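Local coordinates for insulinase family protease (PDB 3GO9), which is predicted to be a protease of the insulinase (M16) family, hydrolysing peptide bonds in its substrates, at residues L271-P276 and Q433-D438; T336-L341 and P450-K455. All blocks are in the same frame, centred on the assembly; numbering follows the deposited sequence. Where two conformers were deposited one is given.

How the contacts relate
Contacts 1 and 2 sit at the two ends of strand 440-446 of the five-stranded sheet: 433-438 leads from helix 424-435 into that strand, and 450-455 follows it and leads into helix 454-465. Their centres are 23 Å apart, their nearest atoms about 8 Å, and they do not touch. Neither is deep core. Contact 1 is a surface contact that mixes an indole N-H bond and a water bridge with apolar packing, where strand 267-276 faces a chain that has not yet joined the sheet. Contact 2 is smaller, partly buried and wholly apolar across its segments, made by valines and a leucine that close the loop end of the sheet.

Contact 1 (L271-P276 and Q433-D438); sequences LMWDTP and QQLSQD
W273 on strand 267-276 and D438 in the loop after helix 424-435 have the nearest CA atoms of the two segments, with W273 CA 7.9 Å from D438 CA. That is too far for direct strand pairing, which begins just beyond, where M272 bonds to T440. A water bridges the two backbones, donating to M272 O and D438 O at 2.8 Å each. T439 OG1 also bonds to M272 O.

The indole of W273 makes most of the contact. Its CG lies beside the backbone N and anti to the carbonyl carbon (chi1 -67°), the setting from which the N-H edge of the ring meets Q437 O. NE1 gives a straight bond to that oxygen (2.9 Å, 167°), which lies near the ring plane, but NE1 stands above the carbonyl plane instead of on a lone pair. Obliquely to the ring, L435 CD2 comes within 4.2 Å of W273 CZ2, the far end of a leucine otherwise packed on L299 and R356.

Tryptophan suits this place because it joins a broad apolar ring to a single N-H. That N-H ties the strand to the carbonyl of Q437 in the loop after the helix, while a water links the backbones just before direct pairing begins at T440.

Contact 2 (T336-L341 and P450-K455); sequences TPVENL and PEVNVK
V338 holds its CG2 anti to the backbone N, whereas V452 turns its CG2 beside its own backbone N and anti to the carbonyl carbon (chi1 167°, measured to CG1). These settings bring the two methyls together, V338 CG2 lying 3.8 Å from V452 CG2, and the side chains slide past each other in opposite directions. L341 adds a second touch: with CG anti to the backbone N (chi1 179°) and a chi2 of 59° turning CD2 anti to CA, it brings CD2 to 4.2 Å from the same V452 CG2. One methyl of V452 therefore meets two partners, and no hydrogen bond crosses between the segments. The beta-branched valines present methyls close to the backbone, while the longer leucine reaches in with a terminal methyl.

The setting is an alpha/beta domain of the M16 family, at the end of its five-stranded sheet. Residues 336-341 turn from strand 327-336 into helix 341-358. Residues 450-455 run from the loop after strand 440-446 into helix 454-465. L341 and V452 both also pack on L443 of that strand, and L341 reaches L269 on strand 267-276, so the contact continues the apolar layer of the sheet.

In the turn, N340 N donates to P337 O at 3.0 Å and L341 N to V338 O at 3.1 Å, while T336 OG1 reaches P337 O at 2.8 Å from the face opposite N340 N. The side-chain amide of Q445 bonds to P450 O and V452 N, next to the point from which V452 projects. One residue on, N453 occupies the N-cap of helix 454-465, its OD1 accepting from A456 N, a task suited to the short side chain of asparagine, whose carbonyl oxygen can turn back to a backbone N-H of the first helical turn.

Contact 1 (L271-P276 and Q433-D438)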
ATOM      1  N   LEU A 271      12.250  -7.694 -14.090  1.00 11.20           N
ATOM      2  CA  LEU A 271      12.227  -6.743 -15.198  1.00 12.56           C
ATOM      3  C   LEU A 271      11.310  -5.649 -14.693  1.00 12.43           C
ATOM      4  O   LEU A 271      10.078  -5.854 -14.540  1.00 12.50           O
ATOM      5  CB  LEU A 271      11.672  -7.406 -16.488  1.00 13.12           C
ATOM      6  CG  LEU A 271      12.289  -8.731 -16.922  1.00 16.59           C
ATOM      7  CD1 LEU A 271      11.644  -9.144 -18.282  1.00 17.83           C
ATOM      8  CD2 LEU A 271      13.790  -8.738 -17.036  1.00 15.73           C
HETATM    9  N   MSE A 272      11.880  -4.466 -14.419  1.00 11.59           N
HETATM   10  CA  MSE A 272      11.172  -3.402 -13.683  0.50 12.53           C
HETATM   11  C   MSE A 272      10.990  -2.161 -14.489  1.00 11.91           C
HETATM   12  O   MSE A 272      11.873  -1.784 -15.242  1.00 11.79           O
HETATM   13  CB  MSE A 272      11.946  -2.850 -12.468  0.50 12.35           C
HETATM   14  CG  MSE A 272      12.938  -3.691 -11.780  0.50 15.53           C
HETATM   15 SE   MSE A 272      12.444  -3.482  -9.955  0.30 23.90          SE
HETATM   16  CE  MSE A 272      10.911  -4.575 -10.329  0.50  2.00           C
ATOM     17  N   TRP A 273       9.875  -1.486 -14.270  1.00 12.31           N
ATOM     18  CA  TRP A 273       9.667  -0.125 -14.770  1.00 12.46           C
ATOM     19  C   TRP A 273       9.197   0.758 -13.599  1.00 13.47           C
ATOM     20  O   TRP A 273       8.345   0.349 -12.799  1.00 15.27           O
ATOM     21  CB  TRP A 273       8.598  -0.123 -15.860  1.00 11.95           C
ATOM     22  CG  TRP A 273       8.969  -0.812 -17.122  1.00 13.14           C
ATOM     23  CD1 TRP A 273       9.433  -0.214 -18.251  1.00 14.21           C
ATOM     24  CD2 TRP A 273       8.899  -2.217 -17.412  1.00 16.74           C
ATOM     25  NE1 TRP A 273       9.675  -1.151 -19.231  1.00 13.83           N
ATOM     26  CE2 TRP A 273       9.354  -2.391 -18.742  1.00 16.26           C
ATOM     27  CE3 TRP A 273       8.556  -3.356 -16.667  1.00 18.60           C
ATOM     28  CZ2 TRP A 273       9.434  -3.654 -19.356  1.00 17.15           C
ATOM     29  CZ3 TRP A 273       8.646  -4.623 -17.288  1.00 17.55           C
ATOM     30  CH2 TRP A 273       9.075  -4.744 -18.628  1.00 17.41           C
ATOM     31  N   ASP A 274       9.732   1.980 -13.507  1.00 12.13           N
ATOM     32  CA  ASP A 274       9.488   2.862 -12.404  1.00 13.55           C
ATOM     33  C   ASP A 274       9.228   4.230 -13.042  1.00 14.24           C
ATOM     34  O   ASP A 274       9.982   4.645 -13.930  1.00 15.35           O
ATOM     35  CB  ASP A 274      10.719   2.887 -11.516  1.00 14.03           C
ATOM     36  CG  ASP A 274      10.843   4.181 -10.734  1.00 16.14           C
ATOM     37  OD1 ASP A 274      10.154   4.289  -9.713  1.00 18.23           O
ATOM     38  OD2 ASP A 274      11.631   5.051 -11.148  1.00 15.79           O
ATOM     39  N   THR A 275       8.110   4.839 -12.714  1.00 14.61           N
ATOM     40  CA  THR A 275       7.743   6.137 -13.323  1.00 15.62           C
ATOM     41  C   THR A 275       7.019   7.001 -12.300  1.00 14.35           C
ATOM     42  O   THR A 275       6.526   6.487 -11.307  1.00 13.96           O
ATOM     43  CB  THR A 275       6.796   5.938 -14.523  1.00 16.79           C
ATOM     44  OG1 THR A 275       5.632   5.261 -14.067  1.00 21.69           O
ATOM     45  CG2 THR A 275       7.459   5.138 -15.619  1.00 19.90           C
ATOM     46  N   PRO A 276       6.987   8.326 -12.513  1.00 15.51           N
ATOM     47  CA  PRO A 276       6.245   9.159 -11.585  1.00 15.10           C
ATOM     48  C   PRO A 276       4.758   8.837 -11.654  1.00 15.86           C
ATOM     49  O   PRO A 276       4.259   8.614 -12.749  1.00 15.33           O
ATOM     50  CB  PRO A 276       6.447  10.577 -12.130  1.00 15.94           C
ATOM     51  CG  PRO A 276       7.544  10.523 -13.075  1.00 17.82           C
ATOM     52  CD  PRO A 276       7.753   9.113 -13.497  1.00 15.63           C
ATOM     53  N   GLN A 433       3.883   0.820 -26.678  1.00 13.37           N
ATOM     54  CA  GLN A 433       4.432   1.990 -25.970  1.00 15.34           C
ATOM     55  C   GLN A 433       5.115   1.619 -24.644  1.00 14.87           C
ATOM     56  O   GLN A 433       6.250   2.005 -24.399  1.00 16.62           O
ATOM     57  CB  GLN A 433       3.347   3.019 -25.739  1.00 14.83           C
ATOM     58  CG  GLN A 433       3.028   3.768 -27.004  1.00 18.93           C
ATOM     59  CD  GLN A 433       1.696   4.484 -26.991  1.00 20.32           C
ATOM     60  OE1 GLN A 433       0.828   4.266 -26.122  1.00 21.58           O
ATOM     61  NE2 GLN A 433       1.502   5.354 -28.018  1.00 22.65           N
ATOM     62  N   GLN A 434       4.437   0.814 -23.849  1.00 14.67           N
ATOM     63  CA  GLN A 434       4.985   0.340 -22.572  0.60 14.85           C
ATOM     64  C   GLN A 434       6.281  -0.435 -22.763  1.00 14.65           C
ATOM     65  O   GLN A 434       7.271  -0.230 -22.067  1.00 14.97           O
ATOM     66  CB  GLN A 434       3.987  -0.553 -21.859  0.60 14.90           C
ATOM     67  CG  GLN A 434       2.965   0.249 -21.136  0.60 17.71           C
ATOM     68  CD  GLN A 434       1.930  -0.603 -20.465  0.60 19.52           C
ATOM     69  OE1 GLN A 434       2.090  -1.821 -20.340  0.60 21.38           O
ATOM     70  NE2 GLN A 434       0.853   0.030 -20.018  0.60 19.91           N
ATOM     71  N   LEU A 435       6.286  -1.313 -23.737  1.00 13.76           N
ATOM     72  CA  LEU A 435       7.437  -2.178 -23.925  1.00 14.68           C
ATOM     73  C   LEU A 435       8.538  -1.511 -24.725  1.00 15.05           C
ATOM     74  O   LEU A 435       9.601  -2.117 -24.912  1.00 16.06           O
ATOM     75  CB  LEU A 435       7.033  -3.474 -24.580  1.00 13.51           C
ATOM     76  CG  LEU A 435       6.138  -4.350 -23.708  1.00 14.51           C
ATOM     77  CD1 LEU A 435       5.674  -5.518 -24.535  1.00 18.07           C
ATOM     78  CD2 LEU A 435       6.852  -4.819 -22.464  1.00 15.86           C
ATOM     79  N   SER A 436       8.287  -0.300 -25.197  1.00 16.73           N
ATOM     80  CA  SER A 436       9.319   0.487 -25.893  1.00 17.49           C
ATOM     81  C   SER A 436      10.141   1.345 -24.901  1.00 17.73           C
ATOM     82  O   SER A 436      11.143   2.006 -25.247  1.00 18.76           O
ATOM     83  CB  SER A 436       8.695   1.280 -27.049  1.00 17.97           C
ATOM     84  OG  SER A 436       8.082   0.392 -28.013  1.00 20.54           O
ATOM     85  N   GLN A 437       9.726   1.312 -23.652  1.00 17.08           N
ATOM     86  CA  GLN A 437      10.506   1.916 -22.598  0.60 17.64           C
ATOM     87  C   GLN A 437      11.415   0.809 -22.042  1.00 17.55           C
ATOM     88  O   GLN A 437      10.949  -0.274 -21.727  1.00 16.22           O
ATOM     89  CB  GLN A 437       9.575   2.491 -21.534  0.60 18.20           C
ATOM     90  CG  GLN A 437       8.364   3.358 -22.075  0.60 20.83           C
ATOM     91  CD  GLN A 437       8.696   4.227 -23.306  0.60 23.52           C
ATOM     92  OE1 GLN A 437       9.730   4.923 -23.344  0.60 23.66           O
ATOM     93  NE2 GLN A 437       7.818   4.173 -24.328  0.60 23.03           N
ATOM     94  N   ASP A 438      12.716   1.063 -21.970  1.00 17.52           N
ATOM     95  CA  ASP A 438      13.648   0.003 -21.570  1.00 17.46           C
ATOM     96  C   ASP A 438      13.277  -0.465 -20.160  1.00 15.56           C
ATOM     97  O   ASP A 438      13.027   0.346 -19.299  1.00 15.86           O
ATOM     98  CB  ASP A 438      15.077   0.540 -21.510  1.00 18.76           C
ATOM     99  CG  ASP A 438      15.661   0.896 -22.889  1.00 21.05           C
ATOM    100  OD1 ASP A 438      15.022   0.666 -23.930  1.00 24.10           O
ATOM    101  OD2 ASP A 438      16.792   1.424 -22.899  1.00 26.95           O
TER
HETATM  102  O   HOH W   1      12.814   0.465 -16.556  1.00 13.28           O

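Contact 2 (T336-L341 and P450-K455)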
ATOM      1  N   THR A 336      13.953 -18.377 -10.688  1.00 12.71           N
ATOM      2  CA  THR A 336      14.672 -19.391 -11.421  1.00 13.48           C
ATOM      3  C   THR A 336      15.980 -19.750 -10.749  1.00 13.62           C
ATOM      4  O   THR A 336      16.669 -18.870 -10.224  1.00 12.97           O
ATOM      5  CB  THR A 336      14.988 -18.919 -12.857  1.00 13.37           C
ATOM      6  OG1 THR A 336      15.821 -19.893 -13.511  1.00 15.10           O
ATOM      7  CG2 THR A 336      15.676 -17.523 -12.850  1.00 12.60           C
ATOM      8  N   PRO A 337      16.342 -21.048 -10.764  1.00 14.40           N
ATOM      9  CA  PRO A 337      17.731 -21.360 -10.422  1.00 14.31           C
ATOM     10  C   PRO A 337      18.680 -20.623 -11.354  1.00 14.44           C
ATOM     11  O   PRO A 337      18.381 -20.407 -12.529  1.00 13.93           O
ATOM     12  CB  PRO A 337      17.824 -22.896 -10.623  1.00 15.86           C
ATOM     13  CG  PRO A 337      16.437 -23.362 -10.589  1.00 14.92           C
ATOM     14  CD  PRO A 337      15.620 -22.239 -11.228  1.00 15.92           C
ATOM     15  N   VAL A 338      19.824 -20.244 -10.821  1.00 14.54           N
ATOM     16  CA  VAL A 338      20.846 -19.567 -11.604  1.00 15.12           C
ATOM     17  C   VAL A 338      21.272 -20.347 -12.883  1.00 14.27           C
ATOM     18  O   VAL A 338      21.525 -19.720 -13.961  1.00 14.91           O
ATOM     19  CB  VAL A 338      22.036 -19.188 -10.726  1.00 14.64           C
ATOM     20  CG1 VAL A 338      22.836 -20.442 -10.217  1.00 16.05           C
ATOM     21  CG2 VAL A 338      22.954 -18.250 -11.475  1.00 18.09           C
ATOM     22  N   GLU A 339      21.266 -21.679 -12.797  1.00 14.67           N
ATOM     23  CA  GLU A 339      21.628 -22.556 -13.910  0.60 15.02           C
ATOM     24  C   GLU A 339      20.663 -22.414 -15.089  1.00 14.51           C
ATOM     25  O   GLU A 339      21.013 -22.720 -16.223  1.00 14.31           O
ATOM     26  CB  GLU A 339      21.651 -24.009 -13.427  0.60 15.42           C
ATOM     27  CG  GLU A 339      22.812 -24.322 -12.470  0.60 16.26           C
ATOM     28  CD  GLU A 339      22.574 -24.001 -10.983  0.60 18.77           C
ATOM     29  OE1 GLU A 339      21.511 -23.445 -10.590  0.60 17.98           O
ATOM     30  OE2 GLU A 339      23.503 -24.302 -10.195  0.60 18.55           O
ATOM     31  N   ASN A 340      19.443 -21.961 -14.808  1.00 13.22           N
ATOM     32  CA  ASN A 340      18.405 -21.795 -15.827  1.00 13.20           C
ATOM     33  C   ASN A 340      18.088 -20.326 -16.123  1.00 11.87           C
ATOM     34  O   ASN A 340      17.211 -20.041 -16.913  1.00 11.07           O
ATOM     35  CB  ASN A 340      17.121 -22.461 -15.349  1.00 12.96           C
ATOM     36  CG  ASN A 340      17.309 -23.918 -14.969  1.00 15.15           C
ATOM     37  OD1 ASN A 340      17.041 -24.309 -13.833  1.00 17.67           O
ATOM     38  ND2 ASN A 340      17.750 -24.716 -15.902  1.00 17.33           N
ATOM     39  N   LEU A 341      18.823 -19.402 -15.515  1.00 11.46           N
ATOM     40  CA  LEU A 341      18.569 -17.969 -15.649  1.00 11.55           C
ATOM     41  C   LEU A 341      18.563 -17.446 -17.085  1.00 12.23           C
ATOM     42  O   LEU A 341      17.590 -16.814 -17.496  1.00 11.55           O
ATOM     43  CB  LEU A 341      19.605 -17.201 -14.844  1.00 13.06           C
ATOM     44  CG  LEU A 341      19.513 -15.673 -14.868  1.00 12.54           C
ATOM     45  CD1 LEU A 341      18.203 -15.050 -14.373  1.00 13.27           C
ATOM     46  CD2 LEU A 341      20.694 -15.098 -14.039  1.00 15.78           C
ATOM     47  N   PRO A 450      27.882 -17.482  -6.591  1.00 28.44           N
ATOM     48  CA  PRO A 450      28.806 -16.663  -7.365  1.00 28.38           C
ATOM     49  C   PRO A 450      28.065 -15.549  -8.103  1.00 28.55           C
ATOM     50  O   PRO A 450      27.047 -15.829  -8.732  1.00 27.88           O
ATOM     51  CB  PRO A 450      29.391 -17.653  -8.349  1.00 29.34           C
ATOM     52  CG  PRO A 450      29.365 -18.944  -7.623  1.00 29.40           C
ATOM     53  CD  PRO A 450      28.185 -18.913  -6.726  1.00 28.31           C
ATOM     54  N   GLU A 451      28.560 -14.311  -7.987  1.00 27.92           N
ATOM     55  CA  GLU A 451      27.927 -13.161  -8.615  1.00 27.98           C
ATOM     56  C   GLU A 451      27.764 -13.385 -10.099  1.00 25.73           C
ATOM     57  O   GLU A 451      28.701 -13.798 -10.793  1.00 25.98           O
ATOM     58  CB  GLU A 451      28.722 -11.879  -8.362  1.00 28.98           C
ATOM     59  CG  GLU A 451      27.988 -10.634  -8.833  1.00 32.06           C
ATOM     60  CD  GLU A 451      28.591  -9.342  -8.316  1.00 36.18           C
ATOM     61  OE1 GLU A 451      29.791  -9.322  -7.954  1.00 40.38           O
ATOM     62  OE2 GLU A 451      27.848  -8.342  -8.275  1.00 38.39           O
ATOM     63  N   VAL A 452      26.547 -13.132 -10.588  1.00 23.54           N
ATOM     64  CA  VAL A 452      26.275 -13.141 -12.019  1.00 21.75           C
ATOM     65  C   VAL A 452      26.698 -11.784 -12.573  1.00 21.17           C
ATOM     66  O   VAL A 452      26.470 -10.741 -11.952  1.00 20.83           O
ATOM     67  CB  VAL A 452      24.774 -13.372 -12.327  1.00 21.40           C
ATOM     68  CG1 VAL A 452      24.459 -13.079 -13.772  1.00 20.21           C
ATOM     69  CG2 VAL A 452      24.353 -14.790 -11.934  1.00 21.24           C
ATOM     70  N   ASN A 453      27.334 -11.819 -13.732  1.00 21.74           N
ATOM     71  CA  ASN A 453      27.711 -10.620 -14.469  1.00 22.12           C
ATOM     72  C   ASN A 453      26.475 -10.066 -15.137  1.00 20.98           C
ATOM     73  O   ASN A 453      26.060 -10.574 -16.183  1.00 21.84           O
ATOM     74  CB  ASN A 453      28.769 -10.988 -15.525  1.00 22.75           C
ATOM     75  CG  ASN A 453      29.230  -9.807 -16.336  1.00 25.14           C
ATOM     76  OD1 ASN A 453      28.502  -8.836 -16.536  1.00 26.65           O
ATOM     77  ND2 ASN A 453      30.463  -9.889 -16.825  1.00 29.66           N
ATOM     78  N   VAL A 454      25.855  -9.053 -14.532  1.00 21.33           N
ATOM     79  CA  VAL A 454      24.585  -8.554 -15.040  1.00 21.04           C
ATOM     80  C   VAL A 454      24.757  -7.663 -16.264  1.00 21.71           C
ATOM     81  O   VAL A 454      23.830  -7.456 -16.998  1.00 21.62           O
ATOM     82  CB  VAL A 454      23.721  -7.846 -13.957  1.00 20.69           C
ATOM     83  CG1 VAL A 454      23.292  -8.848 -12.918  1.00 21.05           C
ATOM     84  CG2 VAL A 454      24.450  -6.690 -13.291  1.00 21.55           C
ATOM     85  N   LYS A 455      25.958  -7.156 -16.490  1.00 22.87           N
ATOM     86  CA  LYS A 455      26.229  -6.441 -17.724  1.00 23.52           C
ATOM     87  C   LYS A 455      26.146  -7.394 -18.899  1.00 22.80           C
ATOM     88  O   LYS A 455      25.540  -7.067 -19.910  1.00 22.21           O
ATOM     89  CB  LYS A 455      27.579  -5.721 -17.637  1.00 24.46           C
ATOM     90  CG  LYS A 455      27.602  -4.665 -16.509  1.00 26.99           C
ATOM     91  CD  LYS A 455      28.916  -3.913 -16.391  1.00 30.81           C
ATOM     92  CE  LYS A 455      29.083  -3.323 -14.970  1.00 32.55           C
ATOM     93  NZ  LYS A 455      29.958  -2.094 -14.880  1.00 32.15           N
TER